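Local structure of protein (tenascin) (Gallus gallus, 1QR4) at residues Pro10-Val15 and Arg26-Val31; Ala67-Thr72 and Gly91-Gly96. The protein is an extracellular-matrix protein, represented here by two fibronectin type III domains, and probably binds heparin through one of them. One frame throughout, in Å; residues are numbered along the deposited sequence.

Contact 1 of 2, residues Pro10-Val15 and Arg26-Val31; sequences PKDLEV and RWRRPV
R28 N donates a hydrogen bond to K11 O at 2.8 Å, with an N-H...O angle of 172°. W27 CB and R28 CB pack against the same oxygen. The return bond, from K11 N to R28 O, is weak. Farther along, E14 and R26 form a sound antiparallel hydrogen-bonded pair. E14 N reaches R26 O at 2.9 Å, and R26 N reaches E14 O at 3.0 Å. Between the two pairs, D12 and L13 together lie opposite W27 alone, consistent with a beta bulge. D12 takes a positive phi of 37° there, and its carbonyl O receives a CA-H...O contact from W27 CA at 3.4 Å.

This is the A-B hairpin of a fibronectin type III domain, formed by strands 11-16 and 22-28. Its two faces differ. On one, E14, R26 and R28 lie at the surface, with D12 beside them. D12 and R28 run side by side, and D12 OD2 forms a salt bridge with R28 NH1 at 3.4 Å, carboxylate and guanidinium planes 63° apart. E14 and R26 also lie alongside each other, but their bridge, OE2 to NH1, is long at 3.8 Å.

The other face is buried. L13 and W27 lie side by side, and L13 CD1 meets W27 CE3 at 4.0 Å. The P10 ring touches P30, CG to CG, at 4.2 Å, and P10 CB lies near W27 CD1. L75 of strand 70-78 packs on P10, L13 and W27, and Y37 makes an edge-to-face contact with the W27 ring. P10 also lies beside S84, part of the putative heparin-binding site.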
loop_
_atom_site.group_PDB
_atom_site.type_symbol
_atom_site.label_atom_id
_atom_site.label_comp_id
_atom_site.label_asym_id
_atom_site.label_seq_id
_atom_site.Cartn_x
_atom_site.Cartn_y
_atom_site.Cartn_z
ATOM N N PRO A 10 -5.020 12.093 24.167
ATOM C CA PRO A 10 -5.788 12.140 22.923
ATOM C C PRO A 10 -6.605 10.870 22.841
ATOM O O PRO A 10 -6.060 9.782 22.963
ATOM C CB PRO A 10 -4.696 12.124 21.856
ATOM C CG PRO A 10 -3.560 12.808 22.526
ATOM C CD PRO A 10 -3.578 12.165 23.885
ATOM N N LYS A 11 -7.909 10.992 22.643
ATOM C CA LYS A 11 -8.740 9.800 22.557
ATOM C C LYS A 11 -8.991 9.337 21.125
ATOM O O LYS A 11 -8.693 10.040 20.163
ATOM C CB LYS A 11 -10.070 10.025 23.275
ATOM C CG LYS A 11 -9.911 10.514 24.704
ATOM C CD LYS A 11 -11.232 10.520 25.472
ATOM C CE LYS A 11 -11.542 9.156 26.083
ATOM N NZ LYS A 11 -10.501 8.733 27.065
ATOM N N ASP A 12 -9.531 8.130 21.013
ATOM C CA ASP A 12 -9.869 7.485 19.753
ATOM C C ASP A 12 -8.952 7.678 18.563
ATOM O O ASP A 12 -9.352 8.214 17.533
ATOM C CB ASP A 12 -11.321 7.776 19.376
ATOM C CG ASP A 12 -12.300 7.229 20.402
ATOM O OD1 ASP A 12 -12.547 6.002 20.396
ATOM O OD2 ASP A 12 -12.796 8.022 21.233
ATOM N N LEU A 13 -7.720 7.211 18.713
ATOM C CA LEU A 13 -6.732 7.277 17.653
ATOM C C LEU A 13 -6.978 6.108 16.702
ATOM O O LEU A 13 -6.871 4.943 17.087
ATOM C CB LEU A 13 -5.328 7.185 18.241
ATOM C CG LEU A 13 -4.139 7.218 17.264
ATOM C CD1 LEU A 13 -4.119 8.546 16.501
ATOM C CD2 LEU A 13 -2.817 7.026 18.025
ATOM N N GLU A 14 -7.369 6.431 15.473
ATOM C CA GLU A 14 -7.631 5.420 14.450
ATOM C C GLU A 14 -6.886 5.718 13.143
ATOM O O GLU A 14 -6.631 6.879 12.813
ATOM C CB GLU A 14 -9.136 5.297 14.184
ATOM C CG GLU A 14 -9.810 6.562 13.669
ATOM C CD GLU A 14 -11.236 6.316 13.172
ATOM O OE1 GLU A 14 -11.471 5.285 12.490
ATOM O OE2 GLU A 14 -12.122 7.155 13.462
ATOM N N VAL A 15 -6.501 4.657 12.434
ATOM C CA VAL A 15 -5.804 4.768 11.153
ATOM C C VAL A 15 -6.730 4.363 10.005
ATOM O O VAL A 15 -7.405 3.332 10.053
ATOM C CB VAL A 15 -4.540 3.908 11.137
ATOM C CG1 VAL A 15 -4.862 2.508 11.600
ATOM C CG2 VAL A 15 -3.950 3.870 9.759
ATOM N N ARG A 26 -6.348 9.867 12.563
ATOM C CA ARG A 26 -7.427 10.703 13.066
ATOM C C ARG A 26 -7.663 10.406 14.546
ATOM O O ARG A 26 -7.572 9.262 14.977
ATOM C CB ARG A 26 -8.688 10.478 12.247
ATOM C CG ARG A 26 -9.739 11.514 12.468
ATOM C CD ARG A 26 -10.771 11.457 11.372
ATOM N NE ARG A 26 -11.920 12.281 11.712
ATOM C CZ ARG A 26 -13.108 11.796 12.045
ATOM N NH1 ARG A 26 -13.306 10.478 12.074
ATOM N NH2 ARG A 26 -14.086 12.629 12.380
ATOM N N TRP A 27 -7.955 11.455 15.314
ATOM C CA TRP A 27 -8.173 11.331 16.752
ATOM C C TRP A 27 -8.975 12.479 17.330
ATOM O O TRP A 27 -9.263 13.466 16.649
ATOM C CB TRP A 27 -6.835 11.324 17.470
ATOM C CG TRP A 27 -6.126 12.610 17.311
ATOM C CD1 TRP A 27 -6.234 13.706 18.107
ATOM C CD2 TRP A 27 -5.216 12.958 16.270
ATOM N NE1 TRP A 27 -5.451 14.723 17.626
ATOM C CE2 TRP A 27 -4.816 14.293 16.495
ATOM C CE3 TRP A 27 -4.703 12.273 15.159
ATOM C CZ2 TRP A 27 -3.931 14.962 15.656
ATOM C CZ3 TRP A 27 -3.820 12.940 14.317
ATOM C CH2 TRP A 27 -3.444 14.275 14.571
ATOM N N ARG A 28 -9.281 12.356 18.619
ATOM C CA ARG A 28 -10.013 13.388 19.319
ATOM C C ARG A 28 -9.058 14.279 20.072
ATOM O O ARG A 28 -8.064 13.812 20.624
ATOM C CB ARG A 28 -11.024 12.808 20.286
ATOM C CG ARG A 28 -12.406 12.744 19.722
ATOM C CD ARG A 28 -13.411 12.838 20.828
ATOM N NE ARG A 28 -14.768 12.605 20.350
ATOM C CZ ARG A 28 -15.166 11.504 19.708
ATOM N NH1 ARG A 28 -14.309 10.513 19.448
ATOM N NH2 ARG A 28 -16.441 11.389 19.342
ATOM N N ARG A 29 -9.365 15.567 20.079
ATOM C CA ARG A 29 -8.547 16.554 20.756
ATOM C C ARG A 29 -8.770 16.454 22.262
ATOM O O ARG A 29 -9.844 16.047 22.703
ATOM C CB ARG A 29 -8.958 17.937 20.273
ATOM C CG ARG A 29 -8.294 19.118 20.955
ATOM C CD ARG A 29 -8.997 20.400 20.506
ATOM N NE ARG A 29 -8.421 21.596 21.103
ATOM C CZ ARG A 29 -7.927 22.619 20.412
ATOM N NH1 ARG A 29 -7.939 22.605 19.082
ATOM N NH2 ARG A 29 -7.390 23.647 21.059
ATOM N N PRO A 30 -7.718 16.729 23.058
ATOM C CA PRO A 30 -7.730 16.709 24.524
ATOM C C PRO A 30 -8.606 17.840 25.079
ATOM O O PRO A 30 -8.732 18.900 24.471
ATOM C CB PRO A 30 -6.270 16.964 24.869
ATOM C CG PRO A 30 -5.542 16.345 23.726
ATOM C CD PRO A 30 -6.336 16.832 22.559
ATOM N N VAL A 31 -9.233 17.595 26.220
ATOM C CA VAL A 31 -10.084 18.594 26.848
ATOM C C VAL A 31 -9.200 19.617 27.552
ATOM O O VAL A 31 -9.544 20.793 27.643
ATOM C CB VAL A 31 -11.039 17.941 27.864
ATOM C CG1 VAL A 31 -11.906 18.994 28.516
ATOM C CG2 VAL A 31 -11.913 16.893 27.175
#

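Contact 2 of 2, residues Ala67-Thr72 and Gly91-Gly96; sequences AGTEYT and GSTVVG
T93 points its CB toward 67-72, and its two branches meet different partners. OG1 lies between the backbone N and the carbonyl carbon (chi1 46°), where it accepts a bond from T69 N at 2.8 Å. The same hydroxyl is hydrogen-bonded to D66 O. The CG2 branch comes to the rim of the Y71 ring, near its plane, 4.3 Å from CE1. An alanine here would probably leave T69 N and D66 O without their shared hydroxyl partner and open a small gap beside the tyrosine.

Y71 sits on the face of the sheet opposite E70 and S92. Its CG is anti to the carbonyl carbon (chi1 -69°), and G91 O lies in the ring plane at the edge, 3.9 Å from CD1. The ring's far end bonds through OH to D66 N. This link between a strand tyrosine and the backbone of the preceding loop is the tyrosine corner of fibronectin type III domains, here at the start of strand F, with strand G alongside. Y71 and G91 form a hydrogen-bonded pair, with Y71 N to G91 O at 2.7 Å. On the opposite face E70 and S92 pack CB to CB at 3.8 Å. E70 also touches K90 of the putative heparin site.

Past the strand ends, T93 N binds T69 O and G68 N binds V94 O. T69 OG1 turns back onto A67 O at 3.0 Å. A67 CB packs against V94 O and G96 N.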
loop_
_atom_site.group_PDB
_atom_site.type_symbol
_atom_site.label_atom_id
_atom_site.label_comp_id
_atom_site.label_asym_id
_atom_site.label_seq_id
_atom_site.Cartn_x
_atom_site.Cartn_y
_atom_site.Cartn_z
ATOM N N ALA A 67 6.473 -0.370 2.471
ATOM C CA ALA A 67 5.294 -1.144 2.090
ATOM C C ALA A 67 5.078 -2.445 2.860
ATOM O O ALA A 67 6.031 -3.122 3.235
ATOM C CB ALA A 67 5.327 -1.424 0.613
ATOM N N GLY A 68 3.810 -2.802 3.052
ATOM C CA GLY A 68 3.464 -4.017 3.765
ATOM C C GLY A 68 4.293 -4.144 5.014
ATOM O O GLY A 68 5.001 -5.120 5.174
ATOM N N THR A 69 4.252 -3.118 5.856
ATOM C CA THR A 69 5.012 -3.079 7.102
ATOM C C THR A 69 4.091 -2.612 8.216
ATOM O O THR A 69 3.267 -1.722 8.008
ATOM C CB THR A 69 6.172 -2.065 7.003
ATOM O OG1 THR A 69 7.094 -2.484 5.998
ATOM C CG2 THR A 69 6.911 -1.959 8.310
ATOM N N GLU A 70 4.228 -3.190 9.401
ATOM C CA GLU A 70 3.387 -2.762 10.500
ATOM C C GLU A 70 4.111 -1.738 11.358
ATOM O O GLU A 70 5.311 -1.819 11.538
ATOM C CB GLU A 70 2.957 -3.958 11.337
ATOM C CG GLU A 70 2.005 -3.607 12.465
ATOM C CD GLU A 70 1.417 -4.833 13.128
ATOM O OE1 GLU A 70 2.193 -5.735 13.515
ATOM O OE2 GLU A 70 0.174 -4.892 13.255
ATOM N N TYR A 71 3.374 -0.761 11.866
ATOM C CA TYR A 71 3.944 0.278 12.718
ATOM C C TYR A 71 3.180 0.468 14.032
ATOM O O TYR A 71 1.947 0.410 14.077
ATOM C CB TYR A 71 3.945 1.633 12.003
ATOM C CG TYR A 71 4.887 1.748 10.844
ATOM C CD1 TYR A 71 4.472 1.437 9.551
ATOM C CD2 TYR A 71 6.180 2.213 11.025
ATOM C CE1 TYR A 71 5.316 1.589 8.469
ATOM C CE2 TYR A 71 7.033 2.369 9.944
ATOM C CZ TYR A 71 6.591 2.055 8.669
ATOM O OH TYR A 71 7.432 2.203 7.592
ATOM N N THR A 72 3.917 0.716 15.102
ATOM C CA THR A 72 3.292 0.977 16.375
ATOM C C THR A 72 3.226 2.491 16.389
ATOM O O THR A 72 4.260 3.158 16.349
ATOM C CB THR A 72 4.154 0.477 17.541
ATOM O OG1 THR A 72 4.291 -0.945 17.445
ATOM C CG2 THR A 72 3.508 0.828 18.875
ATOM N N GLY A 91 -0.771 0.036 12.854
ATOM C CA GLY A 91 -1.257 0.174 11.502
ATOM C C GLY A 91 -0.159 -0.318 10.588
ATOM O O GLY A 91 1.018 0.006 10.770
ATOM N N SER A 92 -0.532 -1.170 9.648
ATOM C CA SER A 92 0.425 -1.696 8.705
ATOM C C SER A 92 0.107 -1.146 7.324
ATOM O O SER A 92 -1.060 -0.929 6.989
ATOM C CB SER A 92 0.363 -3.217 8.706
ATOM O OG SER A 92 -0.975 -3.655 8.589
ATOM N N THR A 93 1.150 -0.841 6.556
ATOM C CA THR A 93 0.979 -0.334 5.191
ATOM C C THR A 93 0.571 -1.503 4.297
ATOM O O THR A 93 0.784 -2.668 4.658
ATOM C CB THR A 93 2.284 0.257 4.626
ATOM O OG1 THR A 93 3.371 -0.636 4.900
ATOM C CG2 THR A 93 2.565 1.621 5.227
ATOM N N VAL A 94 -0.021 -1.199 3.145
ATOM C CA VAL A 94 -0.435 -2.246 2.223
ATOM C C VAL A 94 0.770 -2.748 1.427
ATOM O O VAL A 94 1.730 -2.016 1.243
ATOM C CB VAL A 94 -1.504 -1.731 1.262
ATOM C CG1 VAL A 94 -0.948 -0.615 0.414
ATOM C CG2 VAL A 94 -2.003 -2.863 0.388
ATOM N N VAL A 95 0.732 -4.000 0.981
ATOM C CA VAL A 95 1.829 -4.566 0.188
ATOM C C VAL A 95 2.077 -3.724 -1.075
ATOM O O VAL A 95 1.157 -3.084 -1.594
ATOM C CB VAL A 95 1.543 -6.049 -0.190
ATOM C CG1 VAL A 95 0.231 -6.168 -0.944
ATOM C CG2 VAL A 95 2.687 -6.630 -1.004
ATOM N N GLY A 96 3.326 -3.706 -1.541
ATOM C CA GLY A 96 3.678 -2.931 -2.726
ATOM C C GLY A 96 3.257 -3.438 -4.106
ATOM O O GLY A 96 3.212 -4.650 -4.355
#

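Overall arrangement
From the N terminus, contact 1 comes first. It closes a short loop by pairing strand 11-16 with strand 22-28 on the three-stranded sheet. The chain then passes through strands 36-42, 48-53 and 59-63 before 67-72 begins contact 2. Contact 2 closes the hairpin of strands 70-78 and 87-92 on the four-stranded sheet. The two loops follow in series and neither nest nor cross. Their centres are 21 Å apart, yet they meet where V15 CG1 packs on G91 CA at 4.3 Å, joining the two sheets of the sandwich. G96 O bonds to S166 OG, so the chain leaving contact 2 is held to strand 159-168 of the second domain.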